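PDB 5EZM: 4-amino-4-deoxy-L-arabinose transferase or related glycosyltransferases of PMT family, which probably transfers an amino sugar, 4-amino-4-deoxy-L-arabinose, from a polyprenyl phosphate carrier onto lipid A at the bacterial cell membrane. Local coordinates for residues 143-148 with 351-356; 295-300 with 377-382; 300-305 with 358-363; 370-375 with 433-438. All blocks are in the same frame, centred on the assembly; numbering follows the deposited sequence.

Contact 1: 143-148 with 351-356. With MPG ([(Z)-octadec-9-enyl] (2R)-2,3-bis(oxidanyl)propanoate), chain B.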
# COMPACT_ATOMS: atom_id res chain seq x y z
N LEU A 143 -4.42 -5.96 18.46
CA LEU A 143 -5.68 -6.45 17.94
C LEU A 143 -6.37 -5.40 17.07
O LEU A 143 -6.90 -5.72 16.00
CB LEU A 143 -6.60 -6.87 19.09
CG LEU A 143 -6.00 -7.92 20.02
CD1 LEU A 143 -6.85 -8.08 21.27
CD2 LEU A 143 -5.88 -9.24 19.28
N ALA A 144 -6.34 -4.14 17.51
CA ALA A 144 -6.96 -3.06 16.75
C ALA A 144 -6.35 -2.96 15.35
O ALA A 144 -7.08 -2.97 14.35
CB ALA A 144 -6.81 -1.75 17.50
N LEU A 145 -5.02 -2.85 15.27
CA LEU A 145 -4.38 -2.74 13.97
C LEU A 145 -4.57 -3.99 13.13
O LEU A 145 -4.67 -3.90 11.90
CB LEU A 145 -2.90 -2.43 14.15
CG LEU A 145 -2.61 -1.08 14.81
CD1 LEU A 145 -1.12 -0.87 14.98
CD2 LEU A 145 -3.21 0.05 14.00
N LEU A 146 -4.65 -5.16 13.77
CA LEU A 146 -4.87 -6.39 13.02
C LEU A 146 -6.24 -6.39 12.36
O LEU A 146 -6.38 -6.71 11.17
CB LEU A 146 -4.71 -7.61 13.93
CG LEU A 146 -4.89 -8.97 13.27
CD1 LEU A 146 -3.79 -9.24 12.25
CD2 LEU A 146 -4.94 -10.08 14.31
N ALA A 147 -7.28 -6.02 13.11
CA ALA A 147 -8.64 -6.06 12.59
C ALA A 147 -8.95 -4.90 11.65
O ALA A 147 -9.89 -5.01 10.85
CB ALA A 147 -9.65 -6.05 13.74
N ALA A 148 -8.21 -3.80 11.74
CA ALA A 148 -8.47 -2.64 10.90
C ALA A 148 -8.28 -3.02 9.43
O ALA A 148 -7.15 -3.36 9.03
CB ALA A 148 -7.55 -1.48 11.28
N PRO A 351 -1.23 6.40 6.88
CA PRO A 351 -0.40 6.69 8.06
C PRO A 351 -1.16 7.09 9.32
O PRO A 351 -0.55 7.11 10.40
CB PRO A 351 0.51 7.83 7.58
CG PRO A 351 0.67 7.57 6.15
CD PRO A 351 -0.67 7.05 5.68
N VAL A 352 -2.46 7.41 9.24
CA VAL A 352 -3.18 7.75 10.47
C VAL A 352 -3.60 6.51 11.24
O VAL A 352 -3.90 6.61 12.44
CB VAL A 352 -4.42 8.62 10.18
CG1 VAL A 352 -4.08 9.74 9.22
CG2 VAL A 352 -5.57 7.77 9.65
N ILE A 353 -3.63 5.34 10.60
CA ILE A 353 -4.17 4.14 11.25
C ILE A 353 -3.37 3.73 12.48
O ILE A 353 -3.98 3.45 13.52
CB ILE A 353 -4.31 3.00 10.22
CG1 ILE A 353 -5.23 3.42 9.08
CG2 ILE A 353 -4.83 1.74 10.89
CD1 ILE A 353 -6.64 3.75 9.52
N PRO A 354 -2.03 3.66 12.44
CA PRO A 354 -1.30 3.26 13.67
C PRO A 354 -1.65 4.11 14.88
O PRO A 354 -1.93 3.57 15.95
CB PRO A 354 0.17 3.42 13.26
CG PRO A 354 0.18 3.25 11.80
CD PRO A 354 -1.10 3.87 11.31
N ALA A 355 -1.66 5.44 14.72
CA ALA A 355 -2.05 6.32 15.82
C ALA A 355 -3.43 5.95 16.34
O ALA A 355 -3.63 5.76 17.55
CB ALA A 355 -2.01 7.77 15.36
N LEU A 356 -4.41 5.82 15.43
CA LEU A 356 -5.73 5.35 15.81
C LEU A 356 -5.64 4.05 16.60
O LEU A 356 -6.28 3.90 17.65
CB LEU A 356 -6.60 5.15 14.57
CG LEU A 356 -6.95 6.42 13.79
CD1 LEU A 356 -7.79 6.07 12.57
CD2 LEU A 356 -7.68 7.42 14.68
C2 MPG B . -6.81 -13.91 26.70
C3 MPG B . -5.60 -13.93 25.78
C4 MPG B . -5.91 -13.41 24.38
C5 MPG B . -4.68 -13.43 23.46
C6 MPG B . -4.62 -12.20 22.53
C7 MPG B . -3.19 -11.83 22.10
C8 MPG B . -3.15 -10.47 21.36
C9 MPG B . -1.85 -10.25 20.54
C10 MPG B . -2.10 -9.34 19.30
C11 MPG B . -0.95 -9.40 18.28
C12 MPG B . -1.42 -9.18 16.80
C13 MPG B . -0.26 -9.34 15.79
C14 MPG B . -0.73 -9.80 14.38
C1 MPG B . -6.44 -14.14 28.17
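Leu145 keeps CG beside its backbone N (chi1 -64°) and its chain extended at chi2, which carries the CD2 branch across to Ile353 and Pro354; Ile353 answers with CG2 turned anti to its own N. CD2 of Leu145 lies alongside the opposing backbone, 3.5 Å from the carbonyl O of Ile353 and 3.7 Å from CA of Pro354. The same methyl meets Ile353 CG2 at 3.9 Å, so one branch of a leucine covers both main chain and side chain. A turn further on, Ala148 points its CB at CG2 of Ile353, 4.2 Å away; its small methyl suits the place where helix 135-147 ends. Pro354 suits its place too, since it sits in the first turn of helix 352-365, where a missing N-H costs little.

The opposite flank of helix 135-147 is lined by Leu143 and Leu146, where Leu143 CD2 packs 3.6 Å from C8 of a bound monoolein-like lipid. Ile122 and Ser125 of helix 112-133 close over Leu145. With aliphatic branches packing on side chains and main chain, this is the apolar helix packing of a membrane-embedded bundle, here that of the GT-C fold.

Contact 2: 295-300 with 377-382. With MPG ([(Z)-octadec-9-enyl] (2R)-2,3-bis(oxidanyl)propanoate), chain I; MPG ([(Z)-octadec-9-enyl] (2R)-2,3-bis(oxidanyl)propanoate), chain O.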
# COMPACT_ATOMS: atom_id res chain seq x y z
N GLY A 295 -12.08 2.05 6.67
CA GLY A 295 -10.78 1.47 6.95
C GLY A 295 -10.52 1.19 8.41
O GLY A 295 -9.54 0.50 8.73
N PHE A 296 -11.35 1.71 9.29
CA PHE A 296 -11.30 1.42 10.72
C PHE A 296 -12.65 0.88 11.19
O PHE A 296 -13.07 1.14 12.32
CB PHE A 296 -10.91 2.67 11.50
CG PHE A 296 -10.09 2.39 12.73
CD1 PHE A 296 -8.83 1.82 12.62
CD2 PHE A 296 -10.57 2.72 13.99
CE1 PHE A 296 -8.07 1.57 13.74
CE2 PHE A 296 -9.81 2.48 15.12
CZ PHE A 296 -8.55 1.90 14.99
N LEU A 297 -13.33 0.13 10.32
CA LEU A 297 -14.74 -0.19 10.53
C LEU A 297 -15.01 -0.99 11.80
O LEU A 297 -15.92 -0.61 12.56
CB LEU A 297 -15.29 -0.90 9.29
CG LEU A 297 -16.79 -1.19 9.28
CD1 LEU A 297 -17.59 0.11 9.37
CD2 LEU A 297 -17.16 -1.95 8.02
N PRO A 298 -14.29 -2.09 12.10
CA PRO A 298 -14.61 -2.85 13.32
C PRO A 298 -14.49 -2.05 14.61
O PRO A 298 -14.93 -2.53 15.66
CB PRO A 298 -13.61 -4.01 13.29
CG PRO A 298 -12.55 -3.59 12.34
CD PRO A 298 -13.24 -2.76 11.32
N TRP A 299 -13.92 -0.84 14.57
CA TRP A 299 -13.82 0.01 15.75
C TRP A 299 -14.61 1.30 15.60
O TRP A 299 -14.50 2.18 16.46
CB TRP A 299 -12.35 0.32 16.05
CG TRP A 299 -11.44 -0.87 15.93
CD1 TRP A 299 -10.43 -1.04 15.02
CD2 TRP A 299 -11.46 -2.06 16.73
NE1 TRP A 299 -9.82 -2.26 15.22
CE2 TRP A 299 -10.43 -2.90 16.26
CE3 TRP A 299 -12.24 -2.49 17.81
CZ2 TRP A 299 -10.17 -4.15 16.82
CZ3 TRP A 299 -11.98 -3.73 18.37
CH2 TRP A 299 -10.95 -4.54 17.87
N ALA A 300 -15.42 1.43 14.54
CA ALA A 300 -16.17 2.67 14.33
C ALA A 300 -17.05 3.00 15.53
O ALA A 300 -17.17 4.17 15.91
CB ALA A 300 -17.01 2.56 13.06
N ILE A 377 -22.86 -6.09 19.40
CA ILE A 377 -24.19 -6.01 18.82
C ILE A 377 -24.18 -5.14 17.57
O ILE A 377 -24.66 -5.53 16.50
CB ILE A 377 -25.20 -5.49 19.86
CG1 ILE A 377 -25.37 -6.50 20.99
CG2 ILE A 377 -26.53 -5.18 19.19
CD1 ILE A 377 -26.30 -6.04 22.08
N GLY A 378 -23.61 -3.93 17.69
CA GLY A 378 -23.55 -3.05 16.54
C GLY A 378 -22.83 -3.68 15.36
O GLY A 378 -23.33 -3.65 14.23
N MET A 379 -21.66 -4.26 15.62
CA MET A 379 -20.88 -4.84 14.52
C MET A 379 -21.56 -6.07 13.93
O MET A 379 -21.43 -6.33 12.74
CB MET A 379 -19.47 -5.19 14.99
CG MET A 379 -18.53 -5.48 13.84
SD MET A 379 -18.53 -4.13 12.64
CE MET A 379 -17.62 -4.88 11.29
N ALA A 380 -22.29 -6.83 14.75
CA ALA A 380 -23.07 -7.94 14.22
C ALA A 380 -24.16 -7.42 13.29
O ALA A 380 -24.40 -8.00 12.22
CB ALA A 380 -23.69 -8.75 15.36
N ILE A 381 -24.80 -6.31 13.66
CA ILE A 381 -25.80 -5.70 12.79
C ILE A 381 -25.17 -5.31 11.46
O ILE A 381 -25.59 -5.77 10.39
CB ILE A 381 -26.45 -4.49 13.48
CG1 ILE A 381 -27.35 -4.94 14.63
CG2 ILE A 381 -27.25 -3.68 12.46
CD1 ILE A 381 -28.09 -3.81 15.32
N VAL A 382 -24.14 -4.45 11.49
CA VAL A 382 -23.61 -3.93 10.23
C VAL A 382 -23.00 -5.05 9.39
O VAL A 382 -23.11 -5.03 8.15
CB VAL A 382 -22.61 -2.78 10.49
CG1 VAL A 382 -21.64 -3.16 11.55
CG2 VAL A 382 -21.86 -2.42 9.21
C2 MPG I . -22.23 0.83 15.68
C3 MPG I . -22.12 0.36 17.12
C4 MPG I . -22.44 1.46 18.11
C5 MPG I . -22.14 1.05 19.56
C6 MPG I . -22.26 2.23 20.53
C7 MPG I . -21.91 1.83 21.98
C8 MPG I . -21.91 3.05 22.94
C1 MPG I . -21.63 -0.18 14.69
C2 MPG O . -18.69 7.21 14.06
C3 MPG O . -19.97 6.68 14.71
C4 MPG O . -19.73 6.20 16.13
C5 MPG O . -21.02 5.75 16.85
C6 MPG O . -20.83 5.62 18.37
C7 MPG O . -22.17 5.52 19.12
C8 MPG O . -22.04 5.86 20.62
C1 MPG O . -18.93 7.81 12.68
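The predicted membrane-spanning stretch around residues 285-303 is broken after helix 288-295 by a short 3-10 segment, and at this break Leu297 and Pro298 receive Met379 from helix 369-389. The methionine has two deposited conformers, so the details of its tip are provisional. In the conformer described, CG is anti to the backbone N (chi1 -166°) and the chain bends at chi2, which brings the thioether to the loop. SD and CE of Met379 both lie 4.2 Å from CA of Pro298, and CE alone goes on to CG of Leu297, at 4.3 Å, so the methyl rests over the proline CA and beside the leucine's branching carbon. An unbranched, flexible methionine suits a place where the nearest CA atoms, those of Pro298 and Met379, are 6.7 Å apart. Pro298 is well placed in the 3-10 segment, whose turn is closed by Ala300 N bonding to Leu297 O.

Lipid borders the contact: CA of Gly378 is 3.7 Å from C3 of one lipid chain, and a CB at this glycine would collide with it. Further out, Trp299 NE1 bonds to Ala144 O of helix 135-147, and Pro298 O takes the hydroxyl of Tyr442. The loop thus sits between helices 135-147, 352-365 and 435-456, with Met379 also resting on Tyr442 and Met446 of helix 435-456 and on Ile424 of helix 403-430.

Contact 3: 300-305 with 358-363. With MPG ([(Z)-octadec-9-enyl] (2R)-2,3-bis(oxidanyl)propanoate), chain O; MPG ([(Z)-octadec-9-enyl] (2R)-2,3-bis(oxidanyl)propanoate), chain E; MPG ([(Z)-octadec-9-enyl] (2R)-2,3-bis(oxidanyl)propanoate), chain D.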
# COMPACT_ATOMS: atom_id res chain seq x y z
N ALA A 300 -15.42 1.43 14.54
CA ALA A 300 -16.17 2.67 14.33
C ALA A 300 -17.05 3.00 15.53
O ALA A 300 -17.17 4.17 15.91
CB ALA A 300 -17.01 2.56 13.06
N GLY A 301 -17.63 1.97 16.15
CA GLY A 301 -18.49 2.18 17.31
C GLY A 301 -17.80 2.84 18.49
O GLY A 301 -18.47 3.42 19.34
N ILE A 302 -16.47 2.77 18.56
CA ILE A 302 -15.73 3.41 19.64
C ILE A 302 -15.00 4.66 19.17
O ILE A 302 -14.15 5.19 19.89
CB ILE A 302 -14.75 2.45 20.34
CG1 ILE A 302 -13.61 2.05 19.40
CG2 ILE A 302 -15.49 1.22 20.87
CD1 ILE A 302 -12.46 1.36 20.11
N PHE A 303 -15.31 5.16 17.97
CA PHE A 303 -14.70 6.41 17.52
C PHE A 303 -14.88 7.56 18.50
O PHE A 303 -13.91 8.30 18.72
CB PHE A 303 -15.23 6.79 16.13
CG PHE A 303 -14.24 6.55 15.02
CD1 PHE A 303 -12.98 7.12 15.07
CD2 PHE A 303 -14.57 5.76 13.93
CE1 PHE A 303 -12.06 6.91 14.06
CE2 PHE A 303 -13.66 5.54 12.91
CZ PHE A 303 -12.40 6.12 12.97
N PRO A 304 -16.05 7.77 19.13
CA PRO A 304 -16.10 8.77 20.21
C PRO A 304 -15.14 8.46 21.34
O PRO A 304 -14.44 9.37 21.82
CB PRO A 304 -17.57 8.71 20.67
CG PRO A 304 -18.31 8.23 19.48
CD PRO A 304 -17.40 7.25 18.81
N LYS A 305 -15.07 7.20 21.78
CA LYS A 305 -14.18 6.82 22.87
C LYS A 305 -12.71 6.97 22.50
O LYS A 305 -11.85 6.87 23.38
CB LYS A 305 -14.49 5.39 23.30
CG LYS A 305 -15.73 5.29 24.17
CD LYS A 305 -16.31 3.89 24.21
CE LYS A 305 -17.55 3.85 25.10
NZ LYS A 305 -18.29 2.55 25.00
N ILE A 358 -3.24 3.00 18.56
CA ILE A 358 -2.88 3.37 19.93
C ILE A 358 -4.12 3.84 20.68
O ILE A 358 -4.44 3.33 21.76
CB ILE A 358 -1.79 4.45 19.93
CG1 ILE A 358 -0.53 3.94 19.21
CG2 ILE A 358 -1.46 4.88 21.35
CD1 ILE A 358 0.60 4.94 19.20
N LEU A 359 -4.85 4.79 20.09
CA LEU A 359 -6.07 5.28 20.74
C LEU A 359 -7.03 4.13 21.01
O LEU A 359 -7.53 3.97 22.13
CB LEU A 359 -6.73 6.35 19.88
CG LEU A 359 -5.94 7.66 19.75
CD1 LEU A 359 -6.76 8.73 19.03
CD2 LEU A 359 -5.50 8.15 21.12
N ALA A 360 -7.26 3.28 20.00
CA ALA A 360 -8.12 2.12 20.21
C ALA A 360 -7.63 1.31 21.40
O ALA A 360 -8.42 0.96 22.30
CB ALA A 360 -8.16 1.26 18.95
N GLY A 361 -6.32 1.08 21.46
CA GLY A 361 -5.75 0.30 22.55
C GLY A 361 -6.14 0.83 23.92
O GLY A 361 -6.41 0.05 24.84
N VAL A 362 -6.19 2.15 24.07
CA VAL A 362 -6.56 2.67 25.39
C VAL A 362 -8.07 2.66 25.56
O VAL A 362 -8.58 2.35 26.64
CB VAL A 362 -5.94 4.06 25.63
CG1 VAL A 362 -4.46 4.03 25.33
CG2 VAL A 362 -6.63 5.13 24.82
N ALA A 363 -8.82 2.94 24.49
CA ALA A 363 -10.27 2.98 24.61
C ALA A 363 -10.81 1.61 25.00
O ALA A 363 -11.50 1.46 26.02
CB ALA A 363 -10.91 3.47 23.31
C2 MPG O . -18.69 7.21 14.06
C3 MPG O . -19.97 6.68 14.71
C4 MPG O . -19.73 6.20 16.13
C5 MPG O . -21.02 5.75 16.85
C6 MPG O . -20.83 5.62 18.37
C7 MPG O . -22.17 5.52 19.12
C8 MPG O . -22.04 5.86 20.62
C1 MPG O . -18.93 7.81 12.68
C2 MPG E . -10.65 10.77 12.25
C3 MPG E . -12.10 11.08 11.91
C4 MPG E . -13.04 9.98 12.38
C5 MPG E . -14.48 10.15 11.86
C6 MPG E . -15.46 9.19 12.55
C1 MPG E . -9.69 11.87 11.77
C2 MPG D . -13.98 11.45 15.65
C3 MPG D . -12.91 10.69 16.43
C4 MPG D . -11.50 11.20 16.16
C5 MPG D . -10.44 10.48 17.00
C6 MPG D . -9.02 11.02 16.75
C1 MPG D . -15.39 11.20 16.20
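Lys305 and Ala363 bring their backbones together with 5.7 Å between CA atoms, the closest approach of the two segments. This is tight helix packing in the transmembrane bundle of the GT-C fold, consistent with the small alanine side chain at the closest approach. The CB of Ala363 faces the first turn of helix 303-310, lying 3.5 Å from the carbonyl O of Lys305 and 4.1 Å from that lysine's CB. Beyond CB the lysine turns away: its extended chain leads the ammonium group away from helix 352-365, past Ser371 of helix 369-389, so of its side chain only CB takes part, beside the carbonyl O.

Ile302 supplies the longer reach. Its CG1 sits between the backbone N and the carbonyl carbon (chi1 68°), and CD1 extends to Ala363 CB at 4.1 Å, with the CB of Ala360 a little further off. Small residues on helix 352-365 thus receive a branched one from the other side.

Phe303 turns toward lipid instead, with one chain lying over a face of its ring and two others approaching obliquely. Replacing Phe303 by alanine removes the ring, and the lipid chains are likely to lose their flat surface and face a gap. Pro304, which needs no N-H at the start of its helix, presents its ring to lipid too, and Leu359 places CD1 3.9 Å from C6 of one of the two oblique lipids.

Contact 4: 370-375 with 433-438. With MPG ([(Z)-octadec-9-enyl] (2R)-2,3-bis(oxidanyl)propanoate), chain I.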
# COMPACT_ATOMS: atom_id res chain seq x y z
N ARG A 370 -20.05 -5.09 29.44
CA ARG A 370 -21.31 -4.69 28.83
C ARG A 370 -21.09 -3.75 27.65
O ARG A 370 -21.80 -3.84 26.63
CB ARG A 370 -22.23 -4.06 29.87
CG ARG A 370 -23.64 -3.79 29.36
CD ARG A 370 -24.54 -3.28 30.48
NE ARG A 370 -25.89 -2.99 30.02
CZ ARG A 370 -26.88 -3.88 29.96
NH1 ARG A 370 -26.66 -5.13 30.33
NH2 ARG A 370 -28.08 -3.51 29.53
N SER A 371 -20.12 -2.84 27.77
CA SER A 371 -19.83 -1.91 26.68
C SER A 371 -19.33 -2.66 25.45
O SER A 371 -19.79 -2.41 24.32
CB SER A 371 -18.79 -0.88 27.13
OG SER A 371 -19.31 -0.04 28.15
N TRP A 372 -18.38 -3.58 25.64
CA TRP A 372 -17.94 -4.39 24.52
C TRP A 372 -19.08 -5.22 23.96
O TRP A 372 -19.13 -5.47 22.75
CB TRP A 372 -16.77 -5.29 24.93
CG TRP A 372 -16.30 -6.11 23.78
CD1 TRP A 372 -16.30 -7.47 23.68
CD2 TRP A 372 -15.81 -5.62 22.53
NE1 TRP A 372 -15.81 -7.85 22.45
CE2 TRP A 372 -15.51 -6.73 21.73
CE3 TRP A 372 -15.58 -4.33 22.01
CZ2 TRP A 372 -14.99 -6.61 20.44
CZ3 TRP A 372 -15.08 -4.21 20.73
CH2 TRP A 372 -14.79 -5.35 19.96
N GLY A 373 -20.01 -5.65 24.82
CA GLY A 373 -21.22 -6.28 24.31
C GLY A 373 -21.98 -5.38 23.35
O GLY A 373 -22.40 -5.82 22.28
N LYS A 374 -22.15 -4.11 23.73
CA LYS A 374 -22.75 -3.13 22.82
C LYS A 374 -22.03 -3.11 21.48
O LYS A 374 -22.67 -3.18 20.42
CB LYS A 374 -22.73 -1.74 23.45
CG LYS A 374 -23.46 -1.59 24.78
CD LYS A 374 -23.24 -0.20 25.35
CE LYS A 374 -24.19 0.10 26.50
NZ LYS A 374 -24.12 -0.92 27.57
N GLN A 375 -20.70 -3.03 21.52
CA GLN A 375 -19.94 -3.01 20.27
C GLN A 375 -20.21 -4.26 19.44
O GLN A 375 -20.39 -4.18 18.22
CB GLN A 375 -18.45 -2.87 20.57
CG GLN A 375 -18.06 -1.53 21.16
CD GLN A 375 -18.43 -0.37 20.24
OE1 GLN A 375 -18.40 -0.51 19.02
NE2 GLN A 375 -18.77 0.77 20.83
N ARG A 433 -15.51 -14.68 29.81
CA ARG A 433 -14.15 -14.88 30.30
C ARG A 433 -13.33 -13.60 30.32
O ARG A 433 -12.14 -13.65 30.63
CB ARG A 433 -13.44 -15.94 29.45
N GLY A 434 -13.94 -12.46 30.01
CA GLY A 434 -13.23 -11.19 30.03
C GLY A 434 -13.35 -10.41 28.74
O GLY A 434 -13.73 -10.96 27.70
N VAL A 435 -13.03 -9.12 28.79
CA VAL A 435 -13.13 -8.29 27.60
C VAL A 435 -12.01 -8.61 26.62
O VAL A 435 -12.24 -8.71 25.41
CB VAL A 435 -13.13 -6.79 27.98
CG1 VAL A 435 -12.98 -5.92 26.75
CG2 VAL A 435 -14.42 -6.44 28.71
N LEU A 436 -10.79 -8.79 27.12
CA LEU A 436 -9.64 -9.02 26.24
C LEU A 436 -9.78 -10.27 25.37
O LEU A 436 -9.52 -10.17 24.16
CB LEU A 436 -8.35 -9.05 27.07
CG LEU A 436 -7.07 -9.37 26.30
CD1 LEU A 436 -6.90 -8.46 25.09
CD2 LEU A 436 -5.87 -9.27 27.22
N PRO A 437 -10.15 -11.44 25.90
CA PRO A 437 -10.33 -12.59 24.99
C PRO A 437 -11.42 -12.38 23.95
O PRO A 437 -11.25 -12.74 22.79
CB PRO A 437 -10.66 -13.75 25.94
CG PRO A 437 -11.21 -13.09 27.16
CD PRO A 437 -10.41 -11.82 27.30
N SER A 438 -12.54 -11.77 24.36
CA SER A 438 -13.62 -11.48 23.41
C SER A 438 -13.14 -10.57 22.29
O SER A 438 -13.41 -10.82 21.11
CB SER A 438 -14.80 -10.86 24.15
OG SER A 438 -15.92 -10.70 23.30
C2 MPG I . -22.23 0.83 15.68
C3 MPG I . -22.12 0.36 17.12
C4 MPG I . -22.44 1.46 18.11
C5 MPG I . -22.14 1.05 19.56
C6 MPG I . -22.26 2.23 20.53
C7 MPG I . -21.91 1.83 21.98
C8 MPG I . -21.91 3.05 22.94
C1 MPG I . -21.63 -0.18 14.69
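Trp372 and Ser438 meet through the indole N-H: NE1 donates to OG of the serine at 3.0 Å, a weak bond because the angle at the hydrogen is only 129°. The serine oxygen lies at the edge of the indole, in its plane, and CD1 of Trp372 comes within 3.3 Å of the same OG. At the root of the side chain, CB of Trp372 packs 4.3 Å from CG1 of Val435, a branched residue whose apolar methyl suits this place against the tryptophan's CB.

The torsions explain this reach. Trp372 holds CG anti to its backbone N (chi1 -179°), and Ser438 does the same with OG, so both groups extend into the space between helices 369-389 and 435-456. Two helices of the GT-C transmembrane bundle are thereby joined near their N-terminal ends by a large aromatic that spans the gap and a small hydroxyl that receives it. A phenylalanine in place of Trp372 has no N-H to give, and Ser438 would probably lose its bond to this helix while part of the gap filled by the indole opened.

In the next shell, Ser438 OG also bonds to Ala427 O, which fixes the hydroxyl, and the ring of Tyr442 meets Trp372 edge to face. Gly434 is the N-cap of helix 435-456 and adopts backbone angles (phi 127°) at which a side chain would jam against the preceding carbonyl. On the far flank of helix 369-389, Gln375 NE2 lies 3.5 Å from C7 of a bound lipid and makes a weak hydrogen bond to Gly301 O.

In the fold
All four contacts lie on the same side of the chain's centre, with neighbouring centres about 10 to 14 Å apart and contacts 1 and 4 farthest from each other, at about 19 Å. Contacts 1 and 3 both use helix 352-365, and contacts 2 and 4 both use helix 369-389, which follows it in the chain. Contact 3 is nested within the loop that contact 2 closes and shares Ala300 with it, whereas contact 1 closes before contact 4 opens. Residues 295-305 run through the middle: Trp299 packs on Trp372 of contact 4, and Phe296 reaches Ala360 of contact 3. Segments distant in sequence are thus knit into one lipid-bordered part of the bundle, away from the zinc site.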